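Local coordinates for protein alpha-L-rhamnosidase (Streptomyces avermitilis, PDB 3W5N) that hydrolyses terminal non-reducing alpha-L-rhamnose residues from citrus flavonoids and gum arabic, and carries a calcium-dependent module that binds L-rhamnose, at residues Ala178-Ala183 with Ser227-Gly232; Leu542-Ala547 with Ala633-Leu638. All blocks are in the same frame, centred on the assembly; numbering follows the deposited sequence.

Contact 1: residues Ala178-Ala183 with Ser227-Gly232; sequences ADNVYA and SNASVG. With CA (calcium ion), chain B; RAM (alpha-L-rhamnopyranose), chain D.
The side-chain amide of Asn180 overlaps the start of the loop that follows strand 218-227, its OD1 lying 3.4 Å from the methyl CB of Ala229. That oxygen also accepts the amide of Ala229 (N to OD1 2.8 Å, N-H...O 170°), a nearly straight bond whose donor stands above the carbonyl plane of the amide. Behind it, Asn180 and Val181 both give their backbone N-H to Ser227 O, and Val181 O takes Ser227 N in return: a classic beta bulge, entered through a cis peptide bond between Asp179 and Asn180. Asn180 OD1 also binds the calcium ion, at 2.5 Å. Asp179 OD1 (2.3 Å) and Asn228 OD1 (2.4 Å) bind the same ion. Asn228 extends its CG away from the backbone N (chi1 -171°), which carries OD1 to the metal, while ND2 donates to Gly232 O. Water 1, Pro233 O, and O3 and O4 of the rhamnose complete the shell. Asn180 ND2 donates to O3 of the sugar at 2.8 Å, and Asp179 OD2, hydrogen-bonded to Trp292 NE1, lies 2.6 Å from rhamnose O4. The sugar is thus itself a calcium ligand, consistent with the loss of L-rhamnose binding when calcium is removed from this carbohydrate-binding module.

Contact 2: residues Leu542-Ala547 with Ala633-Leu638; sequences LRSAAA and ARDERL. With RAM (alpha-L-rhamnopyranose), chain C.
The rhamnose pocket of the catalytic site holds this contact on its wall, where the carboxylate of Asp635 is gripped by Arg543 and Ser544. Asp635 OD1 takes both NE (2.7 Å) and NH2 (3.0 Å) of Arg543, side-on; NE reaches its syn lone pair, NH2 comes from above the carboxylate plane. On the other oxygen, Asp635 OD2, the anti lone pair receives Ser544 OG at 2.5 Å, and Ser544 N arrives from above the plane. Asp635 CG sits between backbone N and carbonyl carbon (chi1 58°), which aims both oxygens at Arg543 and Ser544. A lysine in place of Asp635 would probably set a positive charge against Arg543 instead of its main counter-charge and leave both Ser544 donors without their acceptor.

The donors sit on a type II' beta turn, Leu542 to Ala545, in the concanavalin-like domain; the acceptor belongs to the six-hairpin glycosidase domain, at the centre of an inverse gamma turn. Arg634 CD lies over one face of the Arg543 guanidinium, 3.5 Å from Arg543 CZ. The two guanidinium groups, their planes 32° apart, share Glu636 OE1: Arg634 grips it side-on with NE (2.9 Å) and NH2, Arg543 NH2 only weakly at 3.2 Å. Arg634 also pairs with Glu895, the inferred proton acceptor, and Glu910 O holds Arg543 NH1. Glu636, the inferred proton donor, receives the rhamnose O1 hydroxyl on OE2, which Trp640 also binds. Water 2 donates to Glu636 OE1, accepts from Arg543 NH1 and is hydrogen-bonded to rhamnose O1.

Overall arrangement
The two contacts come in series along the chain, contact 1 closing before contact 2 opens, and they do not touch: their centres lie 27 Å apart and their nearest atoms about 16 Å. Contact 1 belongs to the all-beta carbohydrate-binding module, at the ends of strands 169-179, 181-186 and 218-227, well away from the centre of the chain. Contact 2 lies much nearer that centre, between a loop preceding strand 548-552 and the loop linking helices 607-622 and 641-654. They share no sheet. Each nevertheless holds its own rhamnose, one as a ligand of calcium, the other in the catalytic pocket beside Glu636, so one chain carries a non-catalytic rhamnose-binding site apart from the site that hydrolyses rhamnosides.

Contact 1: residues Ala178-Ala183 with Ser227-Gly232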
# COMPACT_ATOMS: atom_id res chain seq x y z
N ALA A 178 24.18 25.11 -1.52
CA ALA A 178 25.23 25.68 -0.68
C ALA A 178 25.54 24.77 0.48
O ALA A 178 24.65 24.16 1.06
CB ALA A 178 24.83 27.06 -0.15
N ASP A 179 26.83 24.69 0.80
CA ASP A 179 27.32 24.20 2.06
C ASP A 179 27.64 25.46 2.89
O ASP A 179 28.70 26.06 2.70
CB ASP A 179 28.59 23.37 1.80
CG ASP A 179 29.20 22.81 3.07
OD1 ASP A 179 28.77 23.23 4.16
OD2 ASP A 179 30.09 21.94 2.98
N ASN A 180 26.76 25.89 3.82
CA ASN A 180 25.55 25.17 4.24
C ASN A 180 24.20 25.76 3.81
O ASN A 180 23.24 25.00 3.59
CB ASN A 180 25.55 25.01 5.77
CG ASN A 180 26.57 24.00 6.22
OD1 ASN A 180 27.67 24.36 6.66
ND2 ASN A 180 26.24 22.72 6.07
N VAL A 181 24.11 27.08 3.69
CA VAL A 181 22.84 27.73 3.33
C VAL A 181 23.08 28.96 2.46
O VAL A 181 24.20 29.49 2.43
CB VAL A 181 22.00 28.15 4.58
CG1 VAL A 181 21.58 26.93 5.40
CG2 VAL A 181 22.74 29.17 5.44
N TYR A 182 22.03 29.41 1.76
CA TYR A 182 22.13 30.55 0.84
C TYR A 182 20.85 31.39 0.82
O TYR A 182 19.78 30.94 1.25
CB TYR A 182 22.47 30.11 -0.59
CG TYR A 182 21.38 29.24 -1.18
CD1 TYR A 182 20.30 29.79 -1.87
CD2 TYR A 182 21.43 27.85 -1.03
CE1 TYR A 182 19.29 28.99 -2.39
CE2 TYR A 182 20.44 27.04 -1.55
CZ TYR A 182 19.37 27.61 -2.22
OH TYR A 182 18.40 26.79 -2.72
N ALA A 183 20.99 32.61 0.31
CA ALA A 183 19.85 33.43 -0.09
C ALA A 183 20.29 34.14 -1.37
O ALA A 183 21.31 34.84 -1.38
CB ALA A 183 19.51 34.43 1.00
N SER A 227 26.17 30.95 4.10
CA SER A 227 26.70 30.78 5.44
C SER A 227 27.16 29.35 5.67
O SER A 227 26.52 28.38 5.22
CB SER A 227 25.68 31.18 6.50
OG SER A 227 25.23 32.50 6.30
N ASN A 228 28.27 29.22 6.38
CA ASN A 228 28.81 27.93 6.80
C ASN A 228 28.37 27.68 8.25
O ASN A 228 28.54 28.54 9.10
CB ASN A 228 30.34 27.99 6.70
CG ASN A 228 31.02 26.64 6.90
OD1 ASN A 228 30.41 25.59 6.80
ND2 ASN A 228 32.32 26.69 7.14
N ALA A 229 27.82 26.50 8.52
CA ALA A 229 27.15 26.24 9.80
C ALA A 229 28.09 26.01 10.98
O ALA A 229 27.73 26.25 12.14
CB ALA A 229 26.20 25.07 9.66
N SER A 230 29.28 25.51 10.68
CA SER A 230 30.28 25.23 11.70
C SER A 230 31.63 25.23 11.03
O SER A 230 31.71 25.17 9.79
CB SER A 230 30.01 23.87 12.35
OG SER A 230 30.24 22.81 11.43
N VAL A 231 32.71 25.27 11.81
CA VAL A 231 34.05 25.15 11.23
C VAL A 231 34.22 23.83 10.47
O VAL A 231 34.00 22.74 11.01
CB VAL A 231 35.15 25.30 12.31
CG1 VAL A 231 36.53 25.20 11.69
CG2 VAL A 231 34.99 26.62 13.03
N GLY A 232 34.61 23.95 9.20
CA GLY A 232 34.63 22.85 8.25
C GLY A 232 34.34 23.37 6.85
O GLY A 232 34.34 24.60 6.63
CA CA B . 29.90 23.38 6.18
C1 RAM D . 28.41 17.84 6.62
C2 RAM D . 27.89 19.23 6.99
C3 RAM D . 29.01 20.27 6.83
C4 RAM D . 29.62 20.23 5.44
C5 RAM D . 30.13 18.82 5.13
C6 RAM D . 30.60 18.67 3.68
O1 RAM D . 29.31 17.38 7.65
O2 RAM D . 26.80 19.51 6.11
O3 RAM D . 28.63 21.63 7.12
O4 RAM D . 30.63 21.27 5.43
O5 RAM D . 29.10 17.83 5.36
O HOH W 1 31.22 22.95 8.18

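Contact 2: residues Leu542-Ala547 with Ala633-Leu638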
# COMPACT_ATOMS: atom_id res chain seq x y z
N LEU A 542 3.39 14.41 9.09
CA LEU A 542 3.74 13.91 7.75
C LEU A 542 5.25 13.92 7.55
O LEU A 542 5.77 13.28 6.62
CB LEU A 542 3.03 14.72 6.66
CG LEU A 542 1.50 14.78 6.77
CD1 LEU A 542 0.92 15.58 5.61
CD2 LEU A 542 0.88 13.38 6.83
N ARG A 543 5.95 14.63 8.44
CA ARG A 543 7.41 14.71 8.40
C ARG A 543 7.85 15.27 7.05
O ARG A 543 7.38 16.33 6.66
CB ARG A 543 8.05 13.36 8.78
CG ARG A 543 7.46 12.83 10.09
CD ARG A 543 8.24 11.65 10.68
NE ARG A 543 8.40 10.55 9.73
CZ ARG A 543 8.59 9.28 10.06
NH1 ARG A 543 8.60 8.90 11.33
NH2 ARG A 543 8.73 8.37 9.10
N SER A 544 8.71 14.59 6.30
CA SER A 544 9.21 15.16 5.05
C SER A 544 8.28 15.03 3.84
O SER A 544 8.57 15.60 2.77
CB SER A 544 10.58 14.59 4.70
OG SER A 544 10.45 13.26 4.22
N ALA A 545 7.17 14.30 3.97
CA ALA A 545 6.21 14.19 2.86
C ALA A 545 5.33 15.44 2.73
O ALA A 545 4.47 15.69 3.57
CB ALA A 545 5.36 12.93 3.01
N ALA A 546 5.54 16.23 1.67
CA ALA A 546 4.78 17.46 1.45
C ALA A 546 3.30 17.20 1.20
O ALA A 546 2.45 18.00 1.62
CB ALA A 546 5.39 18.28 0.31
N ALA A 547 3.00 16.08 0.52
CA ALA A 547 1.62 15.72 0.12
C ALA A 547 0.85 16.95 -0.39
O ALA A 547 -0.25 17.24 0.06
CB ALA A 547 0.87 15.02 1.26
N ALA A 633 0.26 7.97 4.77
CA ALA A 633 0.25 9.43 4.79
C ALA A 633 1.63 10.06 4.92
O ALA A 633 1.98 10.97 4.15
CB ALA A 633 -0.66 9.93 5.91
N ARG A 634 2.40 9.66 5.92
CA ARG A 634 3.71 10.30 6.11
C ARG A 634 4.78 9.76 5.16
O ARG A 634 4.48 8.94 4.27
CB ARG A 634 4.14 10.19 7.58
CG ARG A 634 4.51 8.78 8.01
CD ARG A 634 5.14 8.79 9.39
NE ARG A 634 5.35 7.44 9.93
CZ ARG A 634 4.82 7.00 11.07
NH1 ARG A 634 4.03 7.79 11.81
NH2 ARG A 634 5.07 5.77 11.48
N ASP A 635 6.03 10.20 5.35
CA ASP A 635 7.16 9.72 4.53
C ASP A 635 7.64 8.32 4.93
O ASP A 635 8.80 8.13 5.33
CB ASP A 635 8.32 10.71 4.59
CG ASP A 635 8.81 10.97 6.02
OD1 ASP A 635 8.23 10.40 6.99
OD2 ASP A 635 9.78 11.76 6.15
N GLU A 636 6.74 7.35 4.83
CA GLU A 636 7.08 5.98 5.18
C GLU A 636 6.37 5.06 4.17
O GLU A 636 6.86 4.90 3.07
CB GLU A 636 6.72 5.68 6.64
CG GLU A 636 7.38 4.42 7.18
CD GLU A 636 7.64 4.44 8.68
OE1 GLU A 636 7.33 5.45 9.36
OE2 GLU A 636 8.21 3.44 9.17
N ARG A 637 5.20 4.54 4.52
CA ARG A 637 4.39 3.77 3.56
C ARG A 637 5.16 2.55 3.07
O ARG A 637 5.23 2.29 1.85
CB ARG A 637 3.99 4.64 2.36
CG ARG A 637 3.64 6.07 2.76
CD ARG A 637 2.88 6.76 1.64
NE ARG A 637 2.82 8.20 1.87
CZ ARG A 637 2.38 9.06 0.97
NH1 ARG A 637 2.00 8.63 -0.23
NH2 ARG A 637 2.35 10.35 1.26
N LEU A 638 5.73 1.82 4.02
CA LEU A 638 6.54 0.65 3.72
C LEU A 638 5.80 -0.63 4.07
O LEU A 638 4.87 -0.62 4.87
CB LEU A 638 7.86 0.74 4.49
CG LEU A 638 8.65 2.05 4.31
CD1 LEU A 638 9.84 2.01 5.26
CD2 LEU A 638 9.13 2.23 2.88
C1 RAM C . 7.03 2.31 12.67
C2 RAM C . 6.24 1.72 11.49
C3 RAM C . 5.53 0.40 11.88
C4 RAM C . 6.20 -0.42 12.99
C5 RAM C . 7.66 -0.04 13.05
C6 RAM C . 8.33 -0.91 14.12
O1 RAM C . 8.02 3.24 12.21
O2 RAM C . 5.35 2.74 10.97
O3 RAM C . 4.24 0.66 12.40
O4 RAM C . 6.10 -1.85 12.79
O5 RAM C . 7.74 1.33 13.41
O HOH W 2 8.74 5.93 11.76